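Local coordinates for protein L-serine ammonia-lyase (Rhizomucor miehei CAU432, PDB 5C3U) that belongs to the pyridoxal-phosphate dependent enzymes and holds pyridoxal-5'-phosphate in a pocket within its two-sheet alpha/beta fold, at residues L18-T22 with I45-G49; L277-A282 with V311-I317. Residue numbers count along the deposited sequence, not the author numbering.

Contact 1: L18-T22 with I45-G49; sequences LHVAT and IQPSG
Two loops of a pyridoxal-phosphate dependent enzyme fold meet here: 18-22, extended from His19 on and leading into strand 24-26, and the loop 45-49, which joins strand 37-42 to helix 52-67. Neither is regular strand, and the pairing is made by a side chain rather than by backbone ladders. Set the register with Val20 CA 6.1 Å from Gln46 CA and Thr22 CA 6.4 Å from Ile45 CA.

The polar part rests on the carboxamide of Gln46. With chi1 and chi2 both m, it reaches across to meet both backbone polar groups of Val20, much as a neighbouring strand would. Val20 N donates to Gln46 OE1 at 2.9 Å and nearly straight (168°); Gln46 NE2 returns a weak, bent bond to Val20 O at 3.0 Å. The same NE2 also bonds Glu43, which takes Thr22 OG1 as well, so one carboxylate ties both loops to the chain just past the end of strand 37-42.

The one apolar side-chain pair is Val20 (chi1 m) CG2 with Pro47 CD, 3.8 Å apart. Van der Waals contacts add Pro47 CG, 3.7 Å from Leu18 O, and Thr22 CG2, 3.4 Å from Gln46 NE2.

Gln46 to Gly49 form a type II beta turn with Pro47 (-53/142) and Ser48 (78/-17) at its corners, closed by Gly49 N to Gln46 O at 2.9 Å, while Ser48 OG donates to Pro47 O at 2.7 Å.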
loop_
_atom_site.group_PDB
_atom_site.type_symbol
_atom_site.label_atom_id
_atom_site.label_comp_id
_atom_site.label_asym_id
_atom_site.label_seq_id
_atom_site.Cartn_x
_atom_site.Cartn_y
_atom_site.Cartn_z
ATOM N N LEU A 18 6.673 -8.387 13.069
ATOM C CA LEU A 18 5.304 -8.865 13.031
ATOM C C LEU A 18 4.844 -9.299 11.619
ATOM O O LEU A 18 3.884 -10.051 11.470
ATOM C CB LEU A 18 4.367 -7.801 13.600
ATOM C CG LEU A 18 4.388 -7.590 15.122
ATOM C CD1 LEU A 18 3.736 -6.277 15.525
ATOM C CD2 LEU A 18 3.698 -8.748 15.824
ATOM N N HIS A 19 5.531 -8.813 10.592
ATOM C CA HIS A 19 5.267 -9.223 9.213
ATOM C C HIS A 19 5.980 -10.525 8.885
ATOM O O HIS A 19 6.831 -11.016 9.649
ATOM C CB HIS A 19 5.736 -8.127 8.247
ATOM C CG HIS A 19 7.237 -8.041 8.125
ATOM N ND1 HIS A 19 7.977 -7.219 8.892
ATOM C CD2 HIS A 19 8.133 -8.718 7.299
ATOM C CE1 HIS A 19 9.280 -7.359 8.571
ATOM N NE2 HIS A 19 9.373 -8.279 7.602
ATOM N N VAL A 20 5.656 -11.081 7.729
ATOM C CA VAL A 20 6.205 -12.368 7.301
ATOM C C VAL A 20 6.866 -12.163 5.964
ATOM O O VAL A 20 6.564 -11.191 5.271
ATOM C CB VAL A 20 5.124 -13.492 7.240
ATOM C CG1 VAL A 20 4.514 -13.715 8.613
ATOM C CG2 VAL A 20 4.041 -13.215 6.187
ATOM N N ALA A 21 7.795 -13.042 5.604
ATOM C CA ALA A 21 8.314 -13.038 4.241
ATOM C C ALA A 21 7.225 -13.563 3.301
ATOM O O ALA A 21 6.482 -14.497 3.633
ATOM C CB ALA A 21 9.596 -13.856 4.136
ATOM N N THR A 22 7.079 -12.919 2.155
ATOM C CA THR A 22 5.968 -13.238 1.267
ATOM C C THR A 22 6.495 -13.807 -0.045
ATOM O O THR A 22 7.621 -13.508 -0.428
ATOM C CB THR A 22 5.136 -11.987 0.937
ATOM O OG1 THR A 22 6.011 -10.980 0.428
ATOM C CG2 THR A 22 4.400 -11.462 2.163
ATOM N N ILE A 45 -0.628 -11.825 1.515
ATOM C CA ILE A 45 -0.334 -12.962 2.407
ATOM C C ILE A 45 0.083 -12.519 3.830
ATOM O O ILE A 45 0.119 -13.321 4.770
ATOM C CB ILE A 45 0.764 -13.877 1.788
ATOM C CG1 ILE A 45 0.285 -14.462 0.454
ATOM C CG2 ILE A 45 1.160 -15.019 2.733
ATOM C CD1 ILE A 45 -1.005 -15.248 0.564
ATOM N N GLN A 46 0.386 -11.239 3.992
ATOM C CA GLN A 46 0.736 -10.699 5.313
ATOM C C GLN A 46 -0.388 -10.911 6.311
ATOM O O GLN A 46 -1.572 -10.873 5.926
ATOM C CB GLN A 46 1.002 -9.192 5.216
ATOM C CG GLN A 46 2.265 -8.811 4.468
ATOM C CD GLN A 46 3.549 -9.205 5.181
ATOM O OE1 GLN A 46 3.536 -9.709 6.300
ATOM N NE2 GLN A 46 4.668 -8.970 4.523
ATOM N N PRO A 47 -0.043 -11.110 7.599
ATOM C CA PRO A 47 -1.078 -11.019 8.611
ATOM C C PRO A 47 -1.798 -9.692 8.449
ATOM O O PRO A 47 -1.178 -8.672 8.115
ATOM C CB PRO A 47 -0.308 -11.023 9.936
ATOM C CG PRO A 47 1.019 -11.599 9.634
ATOM C CD PRO A 47 1.285 -11.422 8.170
ATOM N N SER A 48 -3.100 -9.731 8.651
ATOM C CA SER A 48 -4.021 -8.586 8.421
ATOM C C SER A 48 -4.383 -8.319 6.940
ATOM O O SER A 48 -5.342 -7.599 6.675
ATOM C CB SER A 48 -3.634 -7.294 9.167
ATOM O OG SER A 48 -2.700 -6.506 8.416
ATOM N N GLY A 49 -3.617 -8.865 5.991
ATOM C CA GLY A 49 -4.078 -8.917 4.599
ATOM C C GLY A 49 -3.475 -7.903 3.644
ATOM O O GLY A 49 -3.904 -7.809 2.477
#

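Contact 2: L277-A282 with V311-I317; sequences LVEASA and VTGGSDI. With PLP (pyridoxal-5'-phosphate), chain B.
This is one wall of the cofactor pocket in a pyridoxal-phosphate dependent enzyme: residues 277-279 and the first turn of helix 280-290 pack on the glycine-containing loop after strand 306-311. Lay Val278 CA 4.9 Å from Gly313 CA, Glu279 CA 5.3 Å from Gly314 CA and Ala282 CA 5.2 Å from Thr312 CA.

The main hollow lies at Gly314, where phi/psi are 103/150. Glu279, the N-cap residue, with chi1 at -97° between wells and chi2 t, pushes its carboxylate in until OE2 is 3.2 Å from Gly314 CA; a CB there would clash with OE2. The same OE2 accepts from Asp316 N at 2.9 Å and also bonds Asn80, while Asp316 centres an inverse gamma turn. Glu279 N donates to Gly313 O at 3.1 Å.

Beside this peg, Ile317 (t, p) sets CG2 4.3 Å from Leu277 CB and packs CG1 3.4 Å from Val278 O, a buried carbonyl left without a polar partner. On the strand side Val278 CG1 meets Val311 CG1 at 3.9 Å; Ala282 CB settles 3.5 Å from Thr312 OG1. Two waters bridge the segments, one donating to Leu277 O and Gly314 O, the other joining Ala280 N to Asp316 O.

Pyridoxal-5'-phosphate lies against this wall: Glu279 OE1 and Gly313 O are each 3.8 Å from PLP C2A, Ser281 CB is 3.6 Å from PLP N1, and Thr312 OG1 stands 2.7 Å from PLP N1.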
loop_
_atom_site.group_PDB
_atom_site.type_symbol
_atom_site.label_atom_id
_atom_site.label_comp_id
_atom_site.label_asym_id
_atom_site.label_seq_id
_atom_site.Cartn_x
_atom_site.Cartn_y
_atom_site.Cartn_z
ATOM N N LEU A 277 -8.350 -11.967 -4.570
ATOM C CA LEU A 277 -9.045 -10.678 -4.603
ATOM C C LEU A 277 -8.175 -9.641 -3.951
ATOM O O LEU A 277 -7.812 -9.794 -2.796
ATOM C CB LEU A 277 -10.405 -10.729 -3.866
ATOM C CG LEU A 277 -11.428 -11.782 -4.267
ATOM C CD1 LEU A 277 -12.727 -11.579 -3.489
ATOM C CD2 LEU A 277 -11.671 -11.748 -5.767
ATOM N N VAL A 278 -7.790 -8.615 -4.717
ATOM C CA VAL A 278 -7.030 -7.506 -4.174
ATOM C C VAL A 278 -7.767 -6.182 -4.387
ATOM O O VAL A 278 -8.647 -6.059 -5.245
ATOM C CB VAL A 278 -5.584 -7.413 -4.739
ATOM C CG1 VAL A 278 -4.810 -8.705 -4.452
ATOM C CG2 VAL A 278 -5.595 -7.094 -6.232
ATOM N N GLU A 279 -7.393 -5.196 -3.583
ATOM C CA GLU A 279 -8.018 -3.872 -3.658
ATOM C C GLU A 279 -7.649 -3.188 -4.954
ATOM O O GLU A 279 -6.606 -3.490 -5.529
ATOM C CB GLU A 279 -7.470 -3.000 -2.542
ATOM C CG GLU A 279 -8.330 -2.947 -1.320
ATOM C CD GLU A 279 -7.762 -2.022 -0.258
ATOM O OE1 GLU A 279 -7.260 -0.902 -0.567
ATOM O OE2 GLU A 279 -7.845 -2.425 0.903
ATOM N N ALA A 280 -8.487 -2.246 -5.386
ATOM C CA ALA A 280 -8.161 -1.413 -6.546
ATOM C C ALA A 280 -6.852 -0.650 -6.400
ATOM O O ALA A 280 -6.229 -0.312 -7.422
ATOM C CB ALA A 280 -9.308 -0.452 -6.849
ATOM N N SER A 281 -6.429 -0.369 -5.148
ATOM C CA SER A 281 -5.091 0.167 -4.889
ATOM C C SER A 281 -3.974 -0.692 -5.526
ATOM O O SER A 281 -3.108 -0.194 -6.259
ATOM C CB SER A 281 -4.875 0.331 -3.375
ATOM O OG SER A 281 -5.992 1.035 -2.813
ATOM N N ALA A 282 -4.016 -1.997 -5.276
ATOM C CA ALA A 282 -3.049 -2.924 -5.872
ATOM C C ALA A 282 -3.353 -3.079 -7.343
ATOM O O ALA A 282 -2.446 -3.253 -8.171
ATOM C CB ALA A 282 -3.157 -4.284 -5.175
ATOM N N VAL A 311 2.206 -6.305 -5.077
ATOM C CA VAL A 311 0.791 -6.576 -5.001
ATOM C C VAL A 311 0.392 -6.384 -3.552
ATOM O O VAL A 311 0.551 -7.277 -2.709
ATOM C CB VAL A 311 0.438 -7.985 -5.508
ATOM C CG1 VAL A 311 -1.063 -8.265 -5.308
ATOM C CG2 VAL A 311 0.818 -8.108 -6.978
ATOM N N THR A 312 -0.104 -5.188 -3.271
ATOM C CA THR A 312 -0.196 -4.723 -1.889
ATOM C C THR A 312 -1.311 -5.365 -1.069
ATOM O O THR A 312 -1.279 -5.293 0.161
ATOM C CB THR A 312 -0.222 -3.193 -1.811
ATOM O OG1 THR A 312 -1.222 -2.682 -2.713
ATOM C CG2 THR A 312 1.143 -2.658 -2.202
ATOM N N GLY A 313 -2.283 -5.975 -1.750
ATOM C CA GLY A 313 -3.303 -6.776 -1.089
ATOM C C GLY A 313 -4.466 -5.872 -0.736
ATOM O O GLY A 313 -5.030 -5.186 -1.616
ATOM N N GLY A 314 -4.814 -5.854 0.543
ATOM C CA GLY A 314 -5.867 -4.977 1.039
ATOM C C GLY A 314 -7.197 -5.671 1.298
ATOM O O GLY A 314 -7.560 -6.629 0.616
ATOM N N SER A 315 -7.942 -5.155 2.264
ATOM C CA SER A 315 -9.206 -5.797 2.662
ATOM C C SER A 315 -10.440 -5.033 2.211
ATOM O O SER A 315 -11.538 -5.507 2.469
ATOM C CB SER A 315 -9.271 -6.021 4.183
ATOM O OG SER A 315 -8.221 -6.885 4.636
ATOM N N ASP A 316 -10.273 -3.876 1.562
ATOM C CA ASP A 316 -11.422 -3.101 1.085
ATOM C C ASP A 316 -11.822 -3.609 -0.293
ATOM O O ASP A 316 -11.723 -2.905 -1.290
ATOM C CB ASP A 316 -11.128 -1.589 1.035
ATOM C CG ASP A 316 -12.406 -0.748 0.931
ATOM O OD1 ASP A 316 -13.494 -1.268 1.293
ATOM O OD2 ASP A 316 -12.329 0.427 0.477
ATOM N N ILE A 317 -12.250 -4.862 -0.337
ATOM C CA ILE A 317 -12.587 -5.533 -1.584
ATOM C C ILE A 317 -13.505 -6.674 -1.156
ATOM O O ILE A 317 -13.430 -7.120 -0.017
ATOM C CB ILE A 317 -11.327 -6.042 -2.351
ATOM C CG1 ILE A 317 -11.700 -6.591 -3.739
ATOM C CG2 ILE A 317 -10.553 -7.094 -1.566
ATOM C CD1 ILE A 317 -12.086 -5.514 -4.731
HETATM N N1 PLP B . -1.958 -0.410 -1.430
HETATM C C2 PLP B . -2.581 -0.833 -0.316
HETATM C C2A PLP B . -3.579 -1.966 -0.340
HETATM C C3 PLP B . -2.293 -0.165 0.955
HETATM O O3 PLP B . -2.909 -0.577 2.108
HETATM C C4 PLP B . -1.296 0.927 0.930
HETATM C C4A PLP B . -0.943 1.611 2.184
HETATM C C5 PLP B . -0.670 1.313 -0.360
HETATM C C6 PLP B . -1.049 0.590 -1.495
HETATM C C5A PLP B . 0.360 2.440 -0.466
HETATM O O4P PLP B . 0.190 3.316 0.641
HETATM P P PLP B . 1.136 4.551 1.094
HETATM O O1P PLP B . 2.216 4.013 1.967
HETATM O O2P PLP B . 1.636 5.284 -0.164
HETATM O O3P PLP B . 0.112 5.352 1.817
HETATM O O HOH W 1 -6.216 -8.712 -0.855
HETATM O O HOH W 2 -11.075 -2.123 -4.002
#

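In the fold
Contact 1 lies farther out, its centre about 13 Å from the centre of the chain, and mixes buried Gln46 and Thr22 with exposed Ile45; the centre of contact 2 is about 8 Å from that point, and this mostly buried contact supplies four residues of the cofactor pocket. The two contact centres are about 14 Å apart, yet they touch: Gly49 O lies 2.9 Å from Gly314 N, a probable hydrogen bond between the two glycine-bearing loops. Both use loops that follow neighbouring parallel strands of the mixed sheet, 37-42 and 306-311. In each a long polar side chain holds the backbone of the opposite loop, a neutral amide in contact 1 and a carboxylate in contact 2, whose apolar packing is more extensive.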